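PA1221 (Pseudomonas aeruginosa, PDB 4DG8) joins an AMP-binding domain of the ANL superfamily to a phosphopantetheine attachment domain and binds adenosine monophosphate. Local coordinates at residues A[77-82]-A[103-108]; A[361-366]-A[402-407]. One frame throughout, in Å; residues are numbered along the deposited sequence.

Contact 1 of 2, residues A[77-82]-A[103-108]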
loop_
_atom_site.group_PDB
_atom_site.type_symbol
_atom_site.label_atom_id
_atom_site.label_comp_id
_atom_site.label_asym_id
_atom_site.label_seq_id
_atom_site.Cartn_x
_atom_site.Cartn_y
_atom_site.Cartn_z
ATOM N N GLY A 77 -9.054 -17.168 -11.492
ATOM C CA GLY A 77 -9.516 -16.893 -10.144
ATOM C C GLY A 77 -8.703 -17.445 -8.984
ATOM O O GLY A 77 -9.142 -17.388 -7.823
ATOM N N VAL A 78 -7.505 -17.948 -9.257
ATOM C CA VAL A 78 -6.681 -18.421 -8.149
ATOM C C VAL A 78 -5.692 -17.377 -7.642
ATOM O O VAL A 78 -5.224 -16.518 -8.398
ATOM C CB VAL A 78 -5.952 -19.759 -8.439
ATOM C CG1 VAL A 78 -6.909 -20.732 -9.107
ATOM C CG2 VAL A 78 -4.721 -19.535 -9.295
ATOM N N CYS A 79 -5.432 -17.437 -6.336
ATOM C CA CYS A 79 -4.404 -16.626 -5.700
ATOM C C CYS A 79 -2.997 -17.216 -5.913
ATOM O O CYS A 79 -2.761 -18.399 -5.679
ATOM C CB CYS A 79 -4.684 -16.480 -4.189
ATOM S SG CYS A 79 -3.470 -15.452 -3.345
ATOM N N LEU A 80 -2.066 -16.371 -6.346
ATOM C CA LEU A 80 -0.701 -16.801 -6.584
ATOM C C LEU A 80 0.271 -15.860 -5.887
ATOM O O LEU A 80 0.152 -14.624 -5.988
ATOM C CB LEU A 80 -0.419 -16.857 -8.085
ATOM C CG LEU A 80 -1.208 -17.901 -8.880
ATOM C CD1 LEU A 80 -0.949 -17.694 -10.376
ATOM C CD2 LEU A 80 -0.806 -19.297 -8.445
ATOM N N GLY A 81 1.250 -16.452 -5.204
ATOM C CA GLY A 81 2.201 -15.698 -4.410
ATOM C C GLY A 81 3.417 -15.245 -5.192
ATOM O O GLY A 81 3.812 -15.895 -6.152
ATOM N N VAL A 82 4.015 -14.136 -4.764
ATOM C CA VAL A 82 5.260 -13.655 -5.340
ATOM C C VAL A 82 6.209 -13.286 -4.226
ATOM O O VAL A 82 5.835 -12.533 -3.319
ATOM C CB VAL A 82 5.033 -12.427 -6.217
ATOM C CG1 VAL A 82 6.375 -11.865 -6.734
ATOM C CG2 VAL A 82 4.114 -12.782 -7.367
ATOM N N HIS A 103 -4.773 -13.756 -9.382
ATOM C CA HIS A 103 -4.458 -12.562 -8.607
ATOM C C HIS A 103 -3.223 -12.781 -7.749
ATOM O O HIS A 103 -2.963 -13.892 -7.288
ATOM C CB HIS A 103 -5.646 -12.074 -7.738
ATOM C CG HIS A 103 -6.351 -13.156 -6.967
ATOM N ND1 HIS A 103 -7.360 -13.918 -7.512
ATOM C CD2 HIS A 103 -6.238 -13.552 -5.673
ATOM C CE1 HIS A 103 -7.823 -14.761 -6.601
ATOM N NE2 HIS A 103 -7.159 -14.559 -5.476
ATOM N N TYR A 104 -2.475 -11.710 -7.514
ATOM C CA TYR A 104 -1.193 -11.849 -6.848
ATOM C C TYR A 104 -1.234 -11.455 -5.387
ATOM O O TYR A 104 -2.072 -10.660 -4.948
ATOM C CB TYR A 104 -0.048 -11.117 -7.586
ATOM C CG TYR A 104 -0.177 -9.615 -7.769
ATOM C CD1 TYR A 104 0.121 -8.732 -6.727
ATOM C CD2 TYR A 104 -0.528 -9.071 -9.018
ATOM C CE1 TYR A 104 0.042 -7.328 -6.908
ATOM C CE2 TYR A 104 -0.605 -7.667 -9.211
ATOM C CZ TYR A 104 -0.320 -6.806 -8.154
ATOM O OH TYR A 104 -0.408 -5.429 -8.320
ATOM N N LEU A 105 -0.346 -12.085 -4.636
ATOM C CA LEU A 105 -0.184 -11.821 -3.211
ATOM C C LEU A 105 1.297 -11.764 -2.876
ATOM O O LEU A 105 2.049 -12.685 -3.239
ATOM C CB LEU A 105 -0.811 -12.977 -2.435
ATOM C CG LEU A 105 -0.494 -13.077 -0.956
ATOM C CD1 LEU A 105 -1.072 -11.877 -0.198
ATOM C CD2 LEU A 105 -1.041 -14.401 -0.419
ATOM N N TYR A 106 1.734 -10.719 -2.174
ATOM C CA TYR A 106 3.114 -10.719 -1.706
ATOM C C TYR A 106 3.343 -11.701 -0.550
ATOM O O TYR A 106 2.592 -11.735 0.421
ATOM C CB TYR A 106 3.648 -9.326 -1.317
ATOM C CG TYR A 106 5.165 -9.376 -1.221
ATOM C CD1 TYR A 106 5.926 -9.731 -2.343
ATOM C CD2 TYR A 106 5.830 -9.133 -0.027
ATOM C CE1 TYR A 106 7.305 -9.823 -2.292
ATOM C CE2 TYR A 106 7.230 -9.216 0.042
ATOM C CZ TYR A 106 7.954 -9.572 -1.099
ATOM O OH TYR A 106 9.325 -9.666 -1.075
ATOM N N ILE A 107 4.403 -12.489 -0.652
ATOM C CA ILE A 107 4.782 -13.377 0.441
ATOM C C ILE A 107 6.240 -13.131 0.782
ATOM O O ILE A 107 7.115 -13.280 -0.073
ATOM C CB ILE A 107 4.579 -14.867 0.080
ATOM C CG1 ILE A 107 3.097 -15.178 -0.159
ATOM C CG2 ILE A 107 5.128 -15.767 1.194
ATOM C CD1 ILE A 107 2.240 -15.092 1.098
ATOM N N ASP A 108 6.507 -12.735 2.023
ATOM C CA ASP A 108 7.878 -12.512 2.439
ATOM C C ASP A 108 8.387 -13.787 3.105
ATOM O O ASP A 108 8.059 -14.074 4.257
ATOM C CB ASP A 108 7.927 -11.323 3.408
ATOM C CG ASP A 108 9.329 -10.991 3.856
ATOM O OD1 ASP A 108 10.243 -11.812 3.632
ATOM O OD2 ASP A 108 9.516 -9.908 4.450
#
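Strands 79-82 and 103-106, with the residues just outside them, pair in parallel inside a mixed sheet, with Cys79 beside His103, Leu80 beside Tyr104, Gly81 beside Leu105 and Val82 beside Tyr106. Five backbone hydrogen bonds hold them, from His103 N to Val78 O at 3.0 Å through to Ile107 N to Val82 O at the far end. On the face that carries Cys79, His103 has the largest contact area of the twelve residues. Its chi1 of 46° sets CG between the backbone N and the carbonyl carbon. The imidazole lies against the start of the other segment: Val78 O and Cys79 CA are over one ring face, both displaced toward the rim, and Gly77 O meets CE1 of His103 at the ring edge, 3.2 Å away. SG of Cys79 reaches diagonally to the partner strand, 3.7 Å from Leu105 CB. These strands and helix 88-99 between them form a beta-alpha-beta unit of the AMP-binding domain. That helix covers the other face, where Leu80, Val82 and Tyr104 all touch Ile97, while helix 113-123 packs Val123 onto Cys79 and Leu105. Tyr104 sends its ring away from the partner strand, and its OH is hydrogen-bonded to Trp223. Gly81 CA makes a CA-H...O contact of 3.2 Å with Leu105 O. Beside Val82, the Tyr106 ring comes obliquely against Val82 O, with CD1 of Tyr106 3.0 Å from that oxygen.

Contact 2 of 2, residues A[361-366]-A[402-407]; sequences GEIVAF and DRARYD. With AMP (adenosine monophosphate), chain B.
The Arg403 guanidinium reaches across to Gly361, whose CA sits in its plane at the edge, 4.0 Å from Arg403 NH2; Gly361 N lies oblique to the group. Arg403 shares this side of the antiparallel pair with Glu362, whose OE2 is hydrogen-bonded to Gly401 N. Gly361 and Ala404 form a hydrogen-bonded pair, N to O in both directions, and Ile363 N adds a bond to Asp402 O at 2.9 Å. The N-to-C directions of the two short segments lie at 105° in this curled antiparallel sheet, and only the first three residues of each touch. On the Ala404 side, Ile363 CD1 packs on Ala404 CB at 4.0 Å and approaches Asp402 CB. Asp402 closes the Tyr-Arg-Thr-Gly-Asp sequence well known in this superfamily, whose aspartate meets the ribose hydroxyls. Here OD1 accepts a hydrogen bond from O2' of adenosine monophosphate at 2.8 Å and OD2 one from O3', modelled so short that its exact length is doubtful. Tyr309 OH is also hydrogen-bonded to OD2, and Arg417 forms a salt bridge with OD1. The O2' bond, with O3' close by, is consistent with the carboxylate orienting the ribose, and the positive charge of Arg417 probably helps hold that carboxylate in place.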
loop_
_atom_site.group_PDB
_atom_site.type_symbol
_atom_site.label_atom_id
_atom_site.label_comp_id
_atom_site.label_asym_id
_atom_site.label_seq_id
_atom_site.Cartn_x
_atom_site.Cartn_y
_atom_site.Cartn_z
ATOM N N GLY A 361 -17.034 14.839 10.254
ATOM C CA GLY A 361 -17.790 13.639 9.962
ATOM C C GLY A 361 -16.865 12.504 9.569
ATOM O O GLY A 361 -15.638 12.649 9.597
ATOM N N GLU A 362 -17.455 11.365 9.215
ATOM C CA GLU A 362 -16.681 10.231 8.748
ATOM C C GLU A 362 -16.678 10.169 7.217
ATOM O O GLU A 362 -17.717 10.369 6.568
ATOM C CB GLU A 362 -17.223 8.932 9.339
ATOM C CG GLU A 362 -16.566 7.691 8.765
ATOM C CD GLU A 362 -17.220 6.407 9.240
ATOM O OE1 GLU A 362 -18.326 6.469 9.826
ATOM O OE2 GLU A 362 -16.616 5.336 9.031
ATOM N N ILE A 363 -15.500 9.913 6.655
ATOM C CA ILE A 363 -15.340 9.753 5.216
ATOM C C ILE A 363 -15.928 8.421 4.761
ATOM O O ILE A 363 -15.646 7.372 5.343
ATOM C CB ILE A 363 -13.862 9.818 4.797
ATOM C CG1 ILE A 363 -13.257 11.184 5.112
ATOM C CG2 ILE A 363 -13.710 9.549 3.304
ATOM C CD1 ILE A 363 -11.736 11.222 4.832
ATOM N N VAL A 364 -16.764 8.480 3.731
ATOM C CA VAL A 364 -17.357 7.298 3.124
ATOM C C VAL A 364 -17.052 7.310 1.632
ATOM O O VAL A 364 -17.252 8.319 0.964
ATOM C CB VAL A 364 -18.889 7.299 3.303
ATOM C CG1 VAL A 364 -19.502 6.104 2.597
ATOM C CG2 VAL A 364 -19.249 7.326 4.794
ATOM N N ALA A 365 -16.567 6.187 1.116
ATOM C CA ALA A 365 -16.094 6.121 -0.257
ATOM C C ALA A 365 -16.996 5.240 -1.098
ATOM O O ALA A 365 -17.483 4.211 -0.636
ATOM C CB ALA A 365 -14.661 5.592 -0.301
ATOM N N PHE A 366 -17.200 5.652 -2.338
ATOM C CA PHE A 366 -17.996 4.916 -3.306
ATOM C C PHE A 366 -17.169 4.748 -4.561
ATOM O O PHE A 366 -16.216 5.506 -4.807
ATOM C CB PHE A 366 -19.231 5.731 -3.731
ATOM C CG PHE A 366 -20.146 6.115 -2.613
ATOM C CD1 PHE A 366 -21.285 5.372 -2.352
ATOM C CD2 PHE A 366 -19.909 7.261 -1.862
ATOM C CE1 PHE A 366 -22.161 5.735 -1.329
ATOM C CE2 PHE A 366 -20.774 7.639 -0.843
ATOM C CZ PHE A 366 -21.906 6.875 -0.570
ATOM N N ASP A 402 -12.193 7.069 9.009
ATOM C CA ASP A 402 -11.440 8.320 9.036
ATOM C C ASP A 402 -12.372 9.526 9.239
ATOM O O ASP A 402 -13.444 9.620 8.634
ATOM C CB ASP A 402 -10.599 8.487 7.762
ATOM C CG ASP A 402 -9.470 7.482 7.673
ATOM O OD1 ASP A 402 -8.783 7.242 8.694
ATOM O OD2 ASP A 402 -9.263 6.933 6.577
ATOM N N ARG A 403 -11.958 10.441 10.102
ATOM C CA ARG A 403 -12.732 11.645 10.377
ATOM C C ARG A 403 -12.048 12.842 9.736
ATOM O O ARG A 403 -10.815 13.008 9.831
ATOM C CB ARG A 403 -12.898 11.875 11.884
ATOM C CG ARG A 403 -13.671 10.775 12.617
ATOM C CD ARG A 403 -14.389 11.320 13.845
ATOM N NE ARG A 403 -15.501 12.193 13.472
ATOM C CZ ARG A 403 -16.126 13.017 14.311
ATOM N NH1 ARG A 403 -15.744 13.088 15.579
ATOM N NH2 ARG A 403 -17.131 13.774 13.882
ATOM N N ALA A 404 -12.861 13.656 9.069
ATOM C CA ALA A 404 -12.394 14.867 8.413
ATOM C C ALA A 404 -13.480 15.945 8.423
ATOM O O ALA A 404 -14.558 15.747 8.997
ATOM C CB ALA A 404 -11.948 14.560 6.990
ATOM N N ARG A 405 -13.174 17.078 7.786
ATOM C CA ARG A 405 -14.088 18.204 7.643
ATOM C C ARG A 405 -13.793 18.857 6.301
ATOM O O ARG A 405 -12.670 18.763 5.797
ATOM C CB ARG A 405 -13.843 19.245 8.737
ATOM C CG ARG A 405 -12.540 20.013 8.499
ATOM C CD ARG A 405 -12.335 21.210 9.402
ATOM N NE ARG A 405 -10.955 21.681 9.288
ATOM C CZ ARG A 405 -10.545 22.655 8.475
ATOM N NH1 ARG A 405 -11.414 23.303 7.703
ATOM N NH2 ARG A 405 -9.255 22.984 8.436
ATOM N N TYR A 406 -14.795 19.514 5.721
ATOM C CA TYR A 406 -14.582 20.329 4.528
ATOM C C TYR A 406 -14.059 21.697 4.930
ATOM O O TYR A 406 -14.426 22.216 5.987
ATOM C CB TYR A 406 -15.887 20.532 3.757
ATOM C CG TYR A 406 -16.455 19.284 3.123
ATOM C CD1 TYR A 406 -15.821 18.672 2.048
ATOM C CD2 TYR A 406 -17.641 18.730 3.588
ATOM C CE1 TYR A 406 -16.350 17.535 1.457
ATOM C CE2 TYR A 406 -18.174 17.598 3.011
ATOM C CZ TYR A 406 -17.527 16.997 1.943
ATOM O OH TYR A 406 -18.075 15.868 1.358
ATOM N N ASP A 407 -13.217 22.288 4.086
ATOM C CA ASP A 407 -12.912 23.717 4.215
ATOM C C ASP A 407 -13.853 24.521 3.324
ATOM O O ASP A 407 -14.743 23.951 2.676
ATOM C CB ASP A 407 -11.447 24.033 3.890
ATOM C CG ASP A 407 -11.066 23.709 2.449
ATOM O OD1 ASP A 407 -11.970 23.599 1.581
ATOM O OD2 ASP A 407 -9.847 23.560 2.190
HETATM P P AMP B . -3.425 1.889 4.217
HETATM O O1P AMP B . -2.374 0.953 4.774
HETATM O O2P AMP B . -3.132 2.617 2.912
HETATM O O3P AMP B . -4.703 1.080 4.097
HETATM O "O5'" AMP B . -3.836 2.948 5.327
HETATM C "C5'" AMP B . -4.971 3.773 5.148
HETATM C "C4'" AMP B . -5.140 4.739 6.289
HETATM O "O4'" AMP B . -3.943 5.547 6.439
HETATM C "C3'" AMP B . -6.257 5.754 6.129
HETATM O "O3'" AMP B . -7.536 5.220 6.452
HETATM C "C2'" AMP B . -5.811 6.885 7.045
HETATM O "O2'" AMP B . -6.092 6.565 8.403
HETATM C "C1'" AMP B . -4.293 6.858 6.844
HETATM N N9 AMP B . -3.855 7.806 5.793
HETATM C C8 AMP B . -3.525 7.454 4.527
HETATM N N7 AMP B . -3.163 8.530 3.787
HETATM C C5 AMP B . -3.265 9.616 4.568
HETATM C C6 AMP B . -3.032 11.077 4.405
HETATM N N6 AMP B . -2.619 11.590 3.232
HETATM N N1 AMP B . -3.245 11.881 5.475
HETATM C C2 AMP B . -3.656 11.363 6.652
HETATM N N3 AMP B . -3.883 10.051 6.868
HETATM C C4 AMP B . -3.711 9.134 5.891
#

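Contact 1 closes along the chain before contact 2 opens, and the two lie on opposite sides of the chain's centre, 32 Å apart between centres and about 20 Å between nearest atoms. They belong to different sheets: 77-82 and 103-108 run parallel within a mixed sheet flanked by helices, whereas 361-366 and 402-407 belong to a curled antiparallel sheet, consistent with the barrel-like part of ANL enzymes. Their relation to the nucleotide also differs. Contact 2 touches adenosine monophosphate directly through Asp402, alongside Asn307, Gly308, Thr312 and Lys423, which also bond the ligand. Contact 1 does not reach it: the side chain of Tyr106 is about 13 Å from the bound adenosine monophosphate.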